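Local coordinates for class D beta-lactamase (Fusobacterium nucleatum subsp. polymorphum, PDB 4IED), which probably hydrolyses the ring of beta-lactam antibiotics such as penicillins to give substituted beta-amino acids, conferring antibiotic resistance, at residues A[29-34]-A[244-249]; A[64-69]-A[116-121]; A[150-155]-A[208-213]; A[197-202]-A[228-233]. All coordinates share one frame; numbering follows the deposited sequence. Where two conformers were deposited one is given.

Interaction 1 (A[29-34]-A[244-249]); sequences GTFVVY and REYFKN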
loop_
_atom_site.group_PDB
_atom_site.type_symbol
_atom_site.label_atom_id
_atom_site.label_comp_id
_atom_site.label_asym_id
_atom_site.label_seq_id
_atom_site.Cartn_x
_atom_site.Cartn_y
_atom_site.Cartn_z
ATOM N N GLY A 29 0.822 -16.917 3.842
ATOM C CA GLY A 29 1.177 -15.505 3.782
ATOM C C GLY A 29 1.851 -15.066 5.062
ATOM O O GLY A 29 2.370 -15.841 5.829
ATOM N N THR A 30 1.874 -13.729 5.236
ATOM C CA THR A 30 2.452 -13.139 6.380
ATOM C C THR A 30 1.606 -11.915 6.784
ATOM O O THR A 30 0.896 -11.312 5.951
ATOM C CB THR A 30 3.898 -12.631 6.045
ATOM O OG1 THR A 30 4.524 -12.137 7.261
ATOM C CG2 THR A 30 3.947 -11.517 4.950
ATOM N N PHE A 31 1.731 -11.518 8.064
ATOM C CA PHE A 31 1.001 -10.353 8.552
ATOM C C PHE A 31 1.828 -9.725 9.676
ATOM O O PHE A 31 2.321 -10.405 10.554
ATOM C CB PHE A 31 -0.335 -10.887 9.066
ATOM C CG PHE A 31 -1.406 -9.836 9.509
ATOM C CD1 PHE A 31 -1.328 -8.511 9.230
ATOM C CD2 PHE A 31 -2.491 -10.289 10.299
ATOM C CE1 PHE A 31 -2.333 -7.660 9.645
ATOM C CE2 PHE A 31 -3.469 -9.399 10.779
ATOM C CZ PHE A 31 -3.330 -8.130 10.431
ATOM N N VAL A 32 2.066 -8.416 9.568
ATOM C CA VAL A 32 2.757 -7.641 10.581
ATOM C C VAL A 32 1.910 -6.486 10.985
ATOM O O VAL A 32 1.413 -5.786 10.148
ATOM C CB VAL A 32 4.091 -7.100 9.993
ATOM C CG1 VAL A 32 4.871 -6.345 11.025
ATOM C CG2 VAL A 32 4.899 -8.267 9.467
ATOM N N VAL A 33 1.828 -6.298 12.297
ATOM C CA VAL A 33 1.212 -5.119 12.873
ATOM C C VAL A 33 2.218 -4.489 13.844
ATOM O O VAL A 33 2.713 -5.160 14.722
ATOM C CB VAL A 33 -0.106 -5.395 13.577
ATOM C CG1 VAL A 33 -0.621 -4.115 14.306
ATOM C CG2 VAL A 33 -1.136 -6.006 12.621
ATOM N N TYR A 34 2.470 -3.177 13.687
ATOM C CA TYR A 34 3.324 -2.378 14.603
ATOM C C TYR A 34 2.395 -1.537 15.449
ATOM O O TYR A 34 1.583 -0.754 14.904
ATOM C CB TYR A 34 4.331 -1.518 13.891
ATOM C CG TYR A 34 5.173 -0.625 14.814
ATOM C CD1 TYR A 34 6.078 -1.186 15.686
ATOM C CD2 TYR A 34 4.988 0.768 14.853
ATOM C CE1 TYR A 34 6.811 -0.385 16.561
ATOM C CE2 TYR A 34 5.722 1.564 15.677
ATOM C CZ TYR A 34 6.662 1.003 16.485
ATOM O OH TYR A 34 7.397 1.750 17.377
ATOM N N ARG A 244 -9.190 -7.029 9.208
ATOM C CA ARG A 244 -10.307 -6.578 10.088
ATOM C C ARG A 244 -10.561 -7.558 11.180
ATOM O O ARG A 244 -10.913 -7.188 12.294
ATOM C CB ARG A 244 -11.539 -6.332 9.200
ATOM C CG ARG A 244 -11.507 -5.092 8.379
ATOM C CD ARG A 244 -12.719 -4.881 7.485
ATOM N NE ARG A 244 -12.729 -3.567 6.888
ATOM C CZ ARG A 244 -13.295 -2.517 7.457
ATOM N NH1 ARG A 244 -13.851 -2.568 8.645
ATOM N NH2 ARG A 244 -13.230 -1.349 6.808
ATOM N N GLU A 245 -10.405 -8.875 10.952
ATOM C CA GLU A 245 -10.705 -9.854 12.002
ATOM C C GLU A 245 -9.702 -9.649 13.143
ATOM O O GLU A 245 -10.060 -9.688 14.317
ATOM C CB GLU A 245 -10.692 -11.293 11.426
ATOM C CG GLU A 245 -11.968 -11.607 10.631
ATOM C CD GLU A 245 -12.140 -13.017 10.093
ATOM O OE1 GLU A 245 -11.759 -13.976 10.803
ATOM O OE2 GLU A 245 -12.786 -13.103 8.966
ATOM N N TYR A 246 -8.422 -9.443 12.838
ATOM C CA TYR A 246 -7.449 -9.209 13.889
ATOM C C TYR A 246 -7.789 -7.928 14.646
ATOM O O TYR A 246 -7.760 -7.905 15.905
ATOM C CB TYR A 246 -6.022 -9.071 13.280
ATOM C CG TYR A 246 -4.987 -8.604 14.293
ATOM C CD1 TYR A 246 -4.469 -9.499 15.173
ATOM C CD2 TYR A 246 -4.578 -7.294 14.367
ATOM C CE1 TYR A 246 -3.568 -9.168 16.187
ATOM C CE2 TYR A 246 -3.692 -6.908 15.405
ATOM C CZ TYR A 246 -3.182 -7.841 16.266
ATOM O OH TYR A 246 -2.252 -7.518 17.256
ATOM N N PHE A 247 -8.073 -6.831 13.943
ATOM C CA PHE A 247 -8.356 -5.562 14.658
ATOM C C PHE A 247 -9.682 -5.573 15.422
ATOM O O PHE A 247 -9.786 -4.877 16.434
ATOM C CB PHE A 247 -8.202 -4.377 13.750
ATOM C CG PHE A 247 -6.775 -4.037 13.450
ATOM C CD1 PHE A 247 -5.956 -3.510 14.474
ATOM C CD2 PHE A 247 -6.259 -4.160 12.198
ATOM C CE1 PHE A 247 -4.670 -3.257 14.276
ATOM C CE2 PHE A 247 -4.897 -3.866 11.989
ATOM C CZ PHE A 247 -4.143 -3.370 13.015
ATOM N N LYS A 248 -10.604 -6.476 15.059
ATOM C CA LYS A 248 -11.830 -6.643 15.857
ATOM C C LYS A 248 -11.451 -7.438 17.123
ATOM O O LYS A 248 -11.939 -7.080 18.250
ATOM C CB LYS A 248 -12.887 -7.366 15.042
ATOM C CG LYS A 248 -13.613 -6.409 14.063
ATOM C CD LYS A 248 -14.661 -7.010 13.193
ATOM C CE LYS A 248 -14.204 -8.121 12.225
ATOM N NZ LYS A 248 -15.346 -8.754 11.576
ATOM N N ASN A 249 -10.575 -8.450 17.027
ATOM C CA ASN A 249 -10.114 -9.251 18.173
ATOM C C ASN A 249 -9.465 -8.420 19.285
ATOM O O ASN A 249 -9.630 -8.691 20.453
ATOM C CB ASN A 249 -9.109 -10.309 17.694
ATOM C CG ASN A 249 -8.660 -11.235 18.815
ATOM O OD1 ASN A 249 -7.504 -11.205 19.254
ATOM N ND2 ASN A 249 -9.527 -12.072 19.239
#

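Interaction 2 (A[64-69]-A[116-121]); sequences TLIGLE and RELGKE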
loop_
_atom_site.group_PDB
_atom_site.type_symbol
_atom_site.label_atom_id
_atom_site.label_comp_id
_atom_site.label_asym_id
_atom_site.label_seq_id
_atom_site.Cartn_x
_atom_site.Cartn_y
_atom_site.Cartn_z
ATOM N N THR A 64 2.325 8.478 -5.270
ATOM C CA THR A 64 1.628 9.765 -5.078
ATOM C C THR A 64 2.511 10.766 -4.299
ATOM O O THR A 64 2.656 11.927 -4.712
ATOM C CB THR A 64 0.371 9.587 -4.222
ATOM O OG1 THR A 64 -0.505 8.570 -4.835
ATOM C CG2 THR A 64 -0.410 10.898 -4.114
ATOM N N LEU A 65 3.197 10.263 -3.243
ATOM C CA LEU A 65 4.027 11.183 -2.412
ATOM C C LEU A 65 5.152 11.751 -3.207
ATOM O O LEU A 65 5.425 12.959 -3.172
ATOM C CB LEU A 65 4.512 10.409 -1.224
ATOM C CG LEU A 65 5.288 11.128 -0.194
ATOM C CD1 LEU A 65 4.546 12.314 0.453
ATOM C CD2 LEU A 65 5.883 10.246 0.865
ATOM N N ILE A 66 5.837 10.929 -4.010
ATOM C CA ILE A 66 6.904 11.427 -4.831
ATOM C C ILE A 66 6.406 12.370 -5.904
ATOM O O ILE A 66 7.034 13.392 -6.232
ATOM C CB ILE A 66 7.663 10.264 -5.506
ATOM C CG1 ILE A 66 8.324 9.378 -4.421
ATOM C CG2 ILE A 66 8.683 10.719 -6.476
ATOM C CD1 ILE A 66 8.739 7.986 -4.899
ATOM N N GLY A 67 5.253 12.115 -6.499
ATOM C CA GLY A 67 4.673 13.052 -7.453
ATOM C C GLY A 67 4.343 14.415 -6.893
ATOM O O GLY A 67 4.609 15.405 -7.520
ATOM N N LEU A 68 3.730 14.395 -5.695
ATOM C CA LEU A 68 3.494 15.679 -5.022
ATOM C C LEU A 68 4.767 16.394 -4.715
ATOM O O LEU A 68 4.827 17.625 -4.921
ATOM C CB LEU A 68 2.713 15.446 -3.728
ATOM C CG LEU A 68 1.262 14.912 -3.897
ATOM C CD1 LEU A 68 0.799 14.431 -2.530
ATOM C CD2 LEU A 68 0.365 15.985 -4.546
ATOM N N GLU A 69 5.783 15.660 -4.231
ATOM C CA GLU A 69 7.021 16.345 -3.794
ATOM C C GLU A 69 7.699 17.059 -4.975
ATOM O O GLU A 69 8.309 18.133 -4.830
ATOM C CB GLU A 69 7.957 15.315 -3.126
ATOM C CG GLU A 69 9.035 15.943 -2.279
ATOM C CD GLU A 69 8.589 16.509 -0.912
ATOM O OE1 GLU A 69 7.445 16.454 -0.562
ATOM O OE2 GLU A 69 9.507 17.084 -0.313
ATOM N N ARG A 116 5.753 8.018 -15.638
ATOM C CA ARG A 116 6.462 8.497 -16.824
ATOM C C ARG A 116 6.863 9.961 -16.713
ATOM O O ARG A 116 7.976 10.347 -17.122
ATOM C CB ARG A 116 5.616 8.360 -18.076
ATOM C CG ARG A 116 5.371 6.941 -18.437
ATOM C CD ARG A 116 4.601 6.945 -19.704
ATOM N NE ARG A 116 3.283 7.558 -19.688
ATOM C CZ ARG A 116 2.164 6.882 -19.548
ATOM N NH1 ARG A 116 2.178 5.529 -19.333
ATOM N NH2 ARG A 116 1.023 7.540 -19.770
ATOM N N GLU A 117 5.944 10.819 -16.214
ATOM C CA GLU A 117 6.244 12.275 -16.089
ATOM C C GLU A 117 7.351 12.463 -15.088
ATOM O O GLU A 117 8.235 13.290 -15.279
ATOM C CB GLU A 117 4.973 13.042 -15.752
ATOM C CG GLU A 117 4.020 13.042 -16.935
ATOM C CD GLU A 117 2.820 13.896 -16.797
ATOM O OE1 GLU A 117 1.904 13.667 -17.638
ATOM O OE2 GLU A 117 2.814 14.792 -15.902
ATOM N N LEU A 118 7.321 11.725 -13.971
ATOM C CA LEU A 118 8.443 11.785 -13.023
ATOM C C LEU A 118 9.793 11.471 -13.694
ATOM O O LEU A 118 10.737 12.222 -13.575
ATOM C CB LEU A 118 8.221 10.888 -11.827
ATOM C CG LEU A 118 7.271 11.482 -10.761
ATOM C CD1 LEU A 118 6.787 10.291 -9.870
ATOM C CD2 LEU A 118 7.944 12.504 -9.898
ATOM N N GLY A 119 9.781 10.409 -14.463
ATOM C CA GLY A 119 11.001 9.917 -15.111
ATOM C C GLY A 119 11.912 9.144 -14.199
ATOM O O GLY A 119 11.835 9.239 -12.980
ATOM N N LYS A 120 12.856 8.393 -14.790
ATOM C CA LYS A 120 13.696 7.544 -13.977
ATOM C C LYS A 120 14.501 8.257 -12.881
ATOM O O LYS A 120 14.647 7.786 -11.731
ATOM C CB LYS A 120 14.590 6.693 -14.864
ATOM C CG LYS A 120 15.343 5.619 -14.080
ATOM C CD LYS A 120 15.984 4.475 -14.905
ATOM C CE LYS A 120 16.631 3.493 -13.961
ATOM N NZ LYS A 120 17.301 2.374 -14.602
ATOM N N GLU A 121 15.134 9.354 -13.245
ATOM C CA GLU A 121 15.982 10.035 -12.298
ATOM C C GLU A 121 15.207 10.488 -11.061
ATOM O O GLU A 121 15.625 10.256 -9.924
ATOM C CB GLU A 121 16.729 11.228 -12.954
ATOM C CG GLU A 121 17.595 12.053 -12.034
ATOM C CD GLU A 121 18.387 13.192 -12.767
ATOM O OE1 GLU A 121 19.618 13.234 -12.641
ATOM O OE2 GLU A 121 17.816 14.063 -13.453
#

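Interaction 3 (A[150-155]-A[208-213]); sequences LKISAM and IGWFVG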
loop_
_atom_site.group_PDB
_atom_site.type_symbol
_atom_site.label_atom_id
_atom_site.label_comp_id
_atom_site.label_asym_id
_atom_site.label_seq_id
_atom_site.Cartn_x
_atom_site.Cartn_y
_atom_site.Cartn_z
ATOM N N LEU A 150 11.261 -3.947 -8.753
ATOM C CA LEU A 150 11.102 -3.436 -7.365
ATOM C C LEU A 150 10.452 -4.487 -6.490
ATOM O O LEU A 150 9.482 -5.178 -6.849
ATOM C CB LEU A 150 10.201 -2.216 -7.413
ATOM C CG LEU A 150 9.983 -1.423 -6.064
ATOM C CD1 LEU A 150 11.318 -0.964 -5.537
ATOM C CD2 LEU A 150 9.078 -0.237 -6.312
ATOM N N LYS A 151 10.977 -4.612 -5.276
ATOM C CA LYS A 151 10.402 -5.537 -4.270
ATOM C C LYS A 151 10.564 -4.857 -2.890
ATOM O O LYS A 151 11.501 -4.070 -2.639
ATOM C CB LYS A 151 11.145 -6.859 -4.229
ATOM C CG LYS A 151 11.065 -7.725 -5.492
ATOM C CD LYS A 151 11.883 -8.970 -5.268
ATOM C CE LYS A 151 11.757 -9.854 -6.478
ATOM N NZ LYS A 151 12.598 -11.045 -6.266
ATOM N N ILE A 152 9.605 -5.144 -2.010
ATOM C CA ILE A 152 9.512 -4.675 -0.637
ATOM C C ILE A 152 8.870 -5.679 0.252
ATOM O O ILE A 152 8.011 -6.456 -0.208
ATOM C CB ILE A 152 8.815 -3.278 -0.576
ATOM C CG1 ILE A 152 8.980 -2.631 0.783
ATOM C CG2 ILE A 152 7.370 -3.409 -0.974
ATOM C CD1 ILE A 152 8.505 -1.144 0.901
ATOM N N SER A 153 9.317 -5.779 1.517
ATOM C CA SER A 153 8.740 -6.723 2.443
ATOM C C SER A 153 7.613 -6.147 3.273
ATOM O O SER A 153 7.465 -4.952 3.349
ATOM C CB SER A 153 9.823 -7.325 3.345
ATOM O OG SER A 153 10.231 -6.318 4.293
ATOM N N ALA A 154 6.822 -7.034 3.887
ATOM C CA ALA A 154 5.738 -6.571 4.776
ATOM C C ALA A 154 6.364 -5.720 5.890
ATOM O O ALA A 154 5.806 -4.720 6.250
ATOM C CB ALA A 154 4.909 -7.773 5.320
ATOM N N MET A 155 7.491 -6.166 6.440
ATOM C CA MET A 155 8.128 -5.434 7.555
ATOM C C MET A 155 8.555 -4.036 7.058
ATOM O O MET A 155 8.386 -3.035 7.786
ATOM C CB MET A 155 9.372 -6.178 8.095
ATOM C CG MET A 155 9.807 -5.709 9.436
ATOM S SD MET A 155 8.718 -6.267 10.741
ATOM C CE MET A 155 8.970 -7.932 10.837
ATOM N N ILE A 208 0.621 -12.602 -5.571
ATOM C CA ILE A 208 0.699 -12.113 -4.197
ATOM C C ILE A 208 -0.326 -10.983 -4.018
ATOM O O ILE A 208 -0.232 -9.909 -4.625
ATOM C CB ILE A 208 2.115 -11.526 -3.850
ATOM C CG1 ILE A 208 3.252 -12.473 -4.093
ATOM C CG2 ILE A 208 2.093 -11.011 -2.369
ATOM C CD1 ILE A 208 3.261 -13.649 -3.188
ATOM N N GLY A 209 -1.253 -11.200 -3.089
ATOM C CA GLY A 209 -2.182 -10.130 -2.703
ATOM C C GLY A 209 -1.705 -9.353 -1.490
ATOM O O GLY A 209 -1.333 -9.923 -0.506
ATOM N N TRP A 210 -1.743 -8.060 -1.565
ATOM C CA TRP A 210 -1.315 -7.116 -0.474
ATOM C C TRP A 210 -2.504 -6.320 0.044
ATOM O O TRP A 210 -3.369 -5.905 -0.742
ATOM C CB TRP A 210 -0.322 -6.064 -1.020
ATOM C CG TRP A 210 1.097 -6.431 -1.326
ATOM C CD1 TRP A 210 1.614 -6.697 -2.555
ATOM C CD2 TRP A 210 2.189 -6.420 -0.392
ATOM N NE1 TRP A 210 2.961 -6.958 -2.469
ATOM C CE2 TRP A 210 3.359 -6.740 -1.134
ATOM C CE3 TRP A 210 2.281 -6.247 1.024
ATOM C CZ2 TRP A 210 4.595 -6.770 -0.528
ATOM C CZ3 TRP A 210 3.459 -6.254 1.615
ATOM C CH2 TRP A 210 4.666 -6.495 0.851
ATOM N N PHE A 211 -2.437 -6.006 1.338
ATOM C CA PHE A 211 -3.259 -4.920 1.920
ATOM C C PHE A 211 -2.393 -4.335 2.997
ATOM O O PHE A 211 -1.943 -4.991 3.911
ATOM C CB PHE A 211 -4.645 -5.411 2.419
ATOM C CG PHE A 211 -5.506 -4.360 3.064
ATOM C CD1 PHE A 211 -5.679 -3.130 2.484
ATOM C CD2 PHE A 211 -6.145 -4.627 4.244
ATOM C CE1 PHE A 211 -6.502 -2.191 3.091
ATOM C CE2 PHE A 211 -6.965 -3.673 4.853
ATOM C CZ PHE A 211 -7.127 -2.507 4.261
ATOM N N VAL A 212 -2.107 -3.031 2.843
ATOM C CA VAL A 212 -1.211 -2.283 3.769
ATOM C C VAL A 212 -1.894 -0.997 4.188
ATOM O O VAL A 212 -2.685 -0.459 3.475
ATOM C CB VAL A 212 0.202 -2.016 3.187
ATOM C CG1 VAL A 212 0.778 -3.300 2.538
ATOM C CG2 VAL A 212 0.192 -0.904 2.196
ATOM N N GLY A 213 -1.518 -0.542 5.396
ATOM C CA GLY A 213 -2.146 0.714 5.875
ATOM C C GLY A 213 -1.834 0.945 7.342
ATOM O O GLY A 213 -0.868 0.466 7.897
#

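Interaction 4 (A[197-202]-A[228-233]); sequences TGWATD and LDISDS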
loop_
_atom_site.group_PDB
_atom_site.type_symbol
_atom_site.label_atom_id
_atom_site.label_comp_id
_atom_site.label_asym_id
_atom_site.label_seq_id
_atom_site.Cartn_x
_atom_site.Cartn_y
_atom_site.Cartn_z
ATOM N N THR A 197 -4.877 -1.618 -1.280
ATOM C CA THR A 197 -4.803 -3.034 -1.724
ATOM C C THR A 197 -3.934 -3.120 -2.967
ATOM O O THR A 197 -3.679 -2.142 -3.712
ATOM C CB THR A 197 -6.184 -3.562 -2.043
ATOM O OG1 THR A 197 -6.831 -2.612 -2.936
ATOM C CG2 THR A 197 -7.030 -3.757 -0.817
ATOM N N GLY A 198 -3.374 -4.297 -3.180
ATOM C CA GLY A 198 -2.600 -4.587 -4.431
ATOM C C GLY A 198 -2.582 -6.067 -4.729
ATOM O O GLY A 198 -2.868 -6.855 -3.856
ATOM N N TRP A 199 -2.338 -6.382 -5.974
ATOM C CA TRP A 199 -2.292 -7.786 -6.375
ATOM C C TRP A 199 -1.175 -7.890 -7.480
ATOM O O TRP A 199 -1.330 -7.410 -8.605
ATOM C CB TRP A 199 -3.626 -8.266 -6.956
ATOM C CG TRP A 199 -3.745 -9.768 -7.144
ATOM C CD1 TRP A 199 -3.126 -10.747 -6.432
ATOM C CD2 TRP A 199 -4.666 -10.437 -8.033
ATOM N NE1 TRP A 199 -3.610 -11.994 -6.825
ATOM C CE2 TRP A 199 -4.551 -11.824 -7.798
ATOM C CE3 TRP A 199 -5.556 -9.984 -9.003
ATOM C CZ2 TRP A 199 -5.273 -12.746 -8.545
ATOM C CZ3 TRP A 199 -6.280 -10.931 -9.735
ATOM C CH2 TRP A 199 -6.130 -12.266 -9.466
ATOM N N ALA A 200 -0.125 -8.598 -7.125
ATOM C CA ALA A 200 0.999 -8.814 -8.045
ATOM C C ALA A 200 0.732 -10.086 -8.863
ATOM O O ALA A 200 0.866 -11.154 -8.326
ATOM C CB ALA A 200 2.279 -8.953 -7.288
ATOM N N THR A 201 0.475 -9.896 -10.138
ATOM C CA THR A 201 0.084 -11.043 -10.986
ATOM C C THR A 201 1.029 -11.261 -12.153
ATOM O O THR A 201 0.934 -12.272 -12.840
ATOM C CB THR A 201 -1.323 -10.911 -11.543
ATOM O OG1 THR A 201 -1.430 -9.644 -12.243
ATOM C CG2 THR A 201 -2.352 -10.849 -10.442
ATOM N N ASP A 202 1.858 -10.305 -12.483
ATOM C CA ASP A 202 2.727 -10.370 -13.640
ATOM C C ASP A 202 4.123 -10.820 -13.302
ATOM O O ASP A 202 4.681 -10.476 -12.260
ATOM C CB ASP A 202 2.837 -8.983 -14.265
ATOM C CG ASP A 202 1.526 -8.479 -14.905
ATOM O OD1 ASP A 202 0.766 -9.262 -15.427
ATOM O OD2 ASP A 202 1.385 -7.260 -15.047
ATOM N N LEU A 228 -0.497 -12.376 0.899
ATOM C CA LEU A 228 -1.017 -13.772 0.833
ATOM C C LEU A 228 -0.834 -14.260 -0.572
ATOM O O LEU A 228 -0.918 -13.514 -1.514
ATOM C CB LEU A 228 -2.585 -13.731 1.056
ATOM C CG LEU A 228 -3.158 -13.039 2.303
ATOM C CD1 LEU A 228 -4.679 -12.787 2.247
ATOM C CD2 LEU A 228 -2.714 -13.998 3.445
ATOM N N ASP A 229 -0.716 -15.550 -0.691
ATOM C CA ASP A 229 -0.758 -16.231 -2.027
ATOM C C ASP A 229 -2.187 -16.251 -2.451
ATOM O O ASP A 229 -3.017 -16.876 -1.768
ATOM C CB ASP A 229 -0.173 -17.693 -1.921
ATOM C CG ASP A 229 1.330 -17.710 -1.608
ATOM O OD1 ASP A 229 2.013 -16.633 -1.729
ATOM O OD2 ASP A 229 1.784 -18.829 -1.349
ATOM N N ILE A 230 -2.513 -15.557 -3.519
ATOM C CA ILE A 230 -3.884 -15.480 -4.033
ATOM C C ILE A 230 -3.845 -15.632 -5.517
ATOM O O ILE A 230 -3.336 -14.777 -6.231
ATOM C CB ILE A 230 -4.648 -14.238 -3.644
ATOM C CG1 ILE A 230 -4.897 -14.207 -2.157
ATOM C CG2 ILE A 230 -5.994 -14.170 -4.361
ATOM C CD1 ILE A 230 -5.291 -12.831 -1.667
ATOM N N SER A 231 -4.295 -16.798 -5.979
ATOM C CA SER A 231 -4.330 -17.101 -7.398
ATOM C C SER A 231 -5.661 -16.752 -8.079
ATOM O O SER A 231 -5.703 -16.674 -9.330
ATOM C CB SER A 231 -3.959 -18.574 -7.653
ATOM O OG SER A 231 -2.562 -18.734 -7.221
ATOM N N ASP A 232 -6.750 -16.568 -7.352
ATOM C CA ASP A 232 -8.048 -16.363 -7.979
ATOM C C ASP A 232 -8.552 -15.049 -7.399
ATOM O O ASP A 232 -8.521 -14.841 -6.198
ATOM C CB ASP A 232 -9.043 -17.429 -7.569
ATOM C CG ASP A 232 -10.242 -17.468 -8.505
ATOM O OD1 ASP A 232 -10.960 -16.465 -8.453
ATOM O OD2 ASP A 232 -10.528 -18.408 -9.268
ATOM N N SER A 233 -9.082 -14.199 -8.232
ATOM C CA SER A 233 -9.676 -12.933 -7.768
ATOM C C SER A 233 -10.830 -13.093 -6.767
ATOM O O SER A 233 -11.081 -12.258 -5.836
ATOM C CB SER A 233 -10.093 -12.154 -9.011
ATOM O OG SER A 233 -11.213 -12.728 -9.648
#

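Interaction 1 (A[29-34]-A[244-249])
Strand 29-34 and helical segment 244-249 run in roughly the same direction, their axes inclined by 40° and 11.3 Å apart at closest approach, with Val33 and Tyr246 nearest in the backbone. This is the C-terminal helix of the beta-lactamase fold lying against one face of the central antiparallel sheet, and the side-chain contacts across the gap are apolar and aromatic. Phe31 and Val33, two residues apart on the strand, both point toward the helix. With CG anti to the backbone N (chi1 -173°), Phe31 stretches across and turns its ring edge to Tyr246; the two make an offset edge-to-face pair, centroids 5.6 Å apart and planes at 82°. The same edge also meets the root of the tyrosine, Phe31 CE2 lying 3.6 Å from Tyr246 CB. Val33 CG2 touches both helix rings, at Tyr246 CE2 (3.9 Å) and Phe247 CZ (4.0 Å). Met18 of helix 16-25 touches Phe31, Val33 and Tyr246, so the N-terminal helix shares this buried layer. The two helix rings also pack on each other, Tyr246 CD2 sitting 3.9 Å above the centre of the Phe247 ring, whose CZ lies 3.8 Å from Val33 CG1.

Interaction 2 (A[64-69]-A[116-121])
Leu118 carries the contact from helix 108-130, reaching toward Ile66 and Gly67 on helix 62-69. From its CB, which lies too far back to touch the facing helix, the chain rises to CG, placed opposite the carbonyl carbon (chi1 -79°), and there forks into two methyls that do all the touching. Both CD1 and CD2 of Leu118 meet Ile66 CG2, each at 3.9 Å. CD1 also comes near the backbone, 4.1 Å from Gly67 N, while CD2 lies 3.9 Å from Ile66 O and 4.1 Å from Gly67 CA. The Ile66 and Leu118 side chains cross at about a right angle, and Ile66 offers only its CG2 branch. The fork thus lies against the main chain at Gly67, with the CA atoms of Gly67 and Leu118 6.8 Å apart. The helix kinks just past Gly119 (positive phi), where the N atoms of Lys120 and Glu121 lack a bond to the turn before, and Arg122 hydrogen-bonds to the carbonyl oxygens of Glu117 and Leu118. On helix 62-69, Thr64 OG1 bonds to the main-chain O of the carboxylated lysine at position 60. The contact between these segments is apolar, with no polar bond to set its direction, so its hold probably comes from burial and close fit.

Interaction 3 (A[150-155]-A[208-213])
Trp210 reaches Ile152 and Ala154 because its chi1 of -75° sets CG opposite the carbonyl carbon and chi2 of 100° stands the indole across that bond, driving the benzo edge away from strand 208-213. In the beta-lactamase fold this strand lies inside the antiparallel sheet, and the edge abuts the chain just as it enters helix 154-165, which packs on the sheet. Main-chain atoms lie around the rim, near the ring plane. The closest is Ile152 O, 3.4 Å from Trp210 CZ2 and 3.5 Å from Trp210 CH2, a carbonyl directed at ring C-H groups. Ser153 C and Ala154 N follow, each 3.8 Å from Trp210 CH2. Ser153 takes the N-cap position; its CB points away from the strand and its hydroxyl caps a backbone N, while its own N bonds to Glu156 OE1, consistent with a capping box. The indole is fixed from its other end by NE1, which donates to Tyr54 O, and Ile208 CG2 lies 4.1 Å above one face, toward the rim. Lys151 N bonds to OD1 of Asn134, a magnesium ligand of this protein, unoccupied in this chain. At the helix start, Ala154 CA comes 3.9 Å from Trp210 CZ3.

Interaction 4 (A[197-202]-A[228-233])
Trp199 meets Ile230 and Ser233 across strand 208-216, which lies between the two segments in the sheet. Along 197-202, Thr197 and Gly198 come first, still in regular strand, Gly198 pairing through its backbone with Trp210 on the intervening strand. Trp199 follows and makes the contact. Its CG lies anti to the backbone N (chi1 -169°), which carries the indole edge first to segment 228-233, so that NE1 faces Ile230 O. That hydrogen bond is 2.9 Å from Trp199 NE1 to Ile230 O, with an N-H...O angle of 156°. The oxygen lies in the indole plane, whereas the donor is tilted 34° from the plane of the carbonyl, so the N-H meets its acceptor within the ring plane but comes to it from outside the peptide plane. Beyond NE1, the benzo ring continues along the loop, Ser231 O near its edge, and Trp199 CH2 lies 3.7 Å from Ser233 N and 4.0 Å from Ser233 CB. Ala200 ends the strand by pairing with Ile208, and the chain then bends so that Thr201 CG2 sits 3.3 Å above the centre of the Trp199 ring, a methyl closing one face. Pro207 and Leu236 also touch the indole. The arrangement lies partly at the surface, immediately after the Lys-Thr-Gly motif of class D beta-lactamases, of which Thr197 and Gly198 form the last two residues.

Strand 29-34 opens the longest loop, closed at 244-249 by interaction 1, and the other three contacts nest inside it. Interaction 2 comes next, joining two helices of the helical region between 64 and 121; it ends before interaction 3 begins and touches none of the others, its centre about 31 Å from that of interaction 1. Interactions 3 and 4 cross, since 197-202 falls within the loop from 150-155 to 208-213 and 228-233 beyond it. Strand 208-216, which interaction 3 ties to the start of helix 154-165, lies between the two strands of interaction 4. Thr30 and Val32 pack on the start of that same helix, and Gly29 on Leu228 of the adjoining strand.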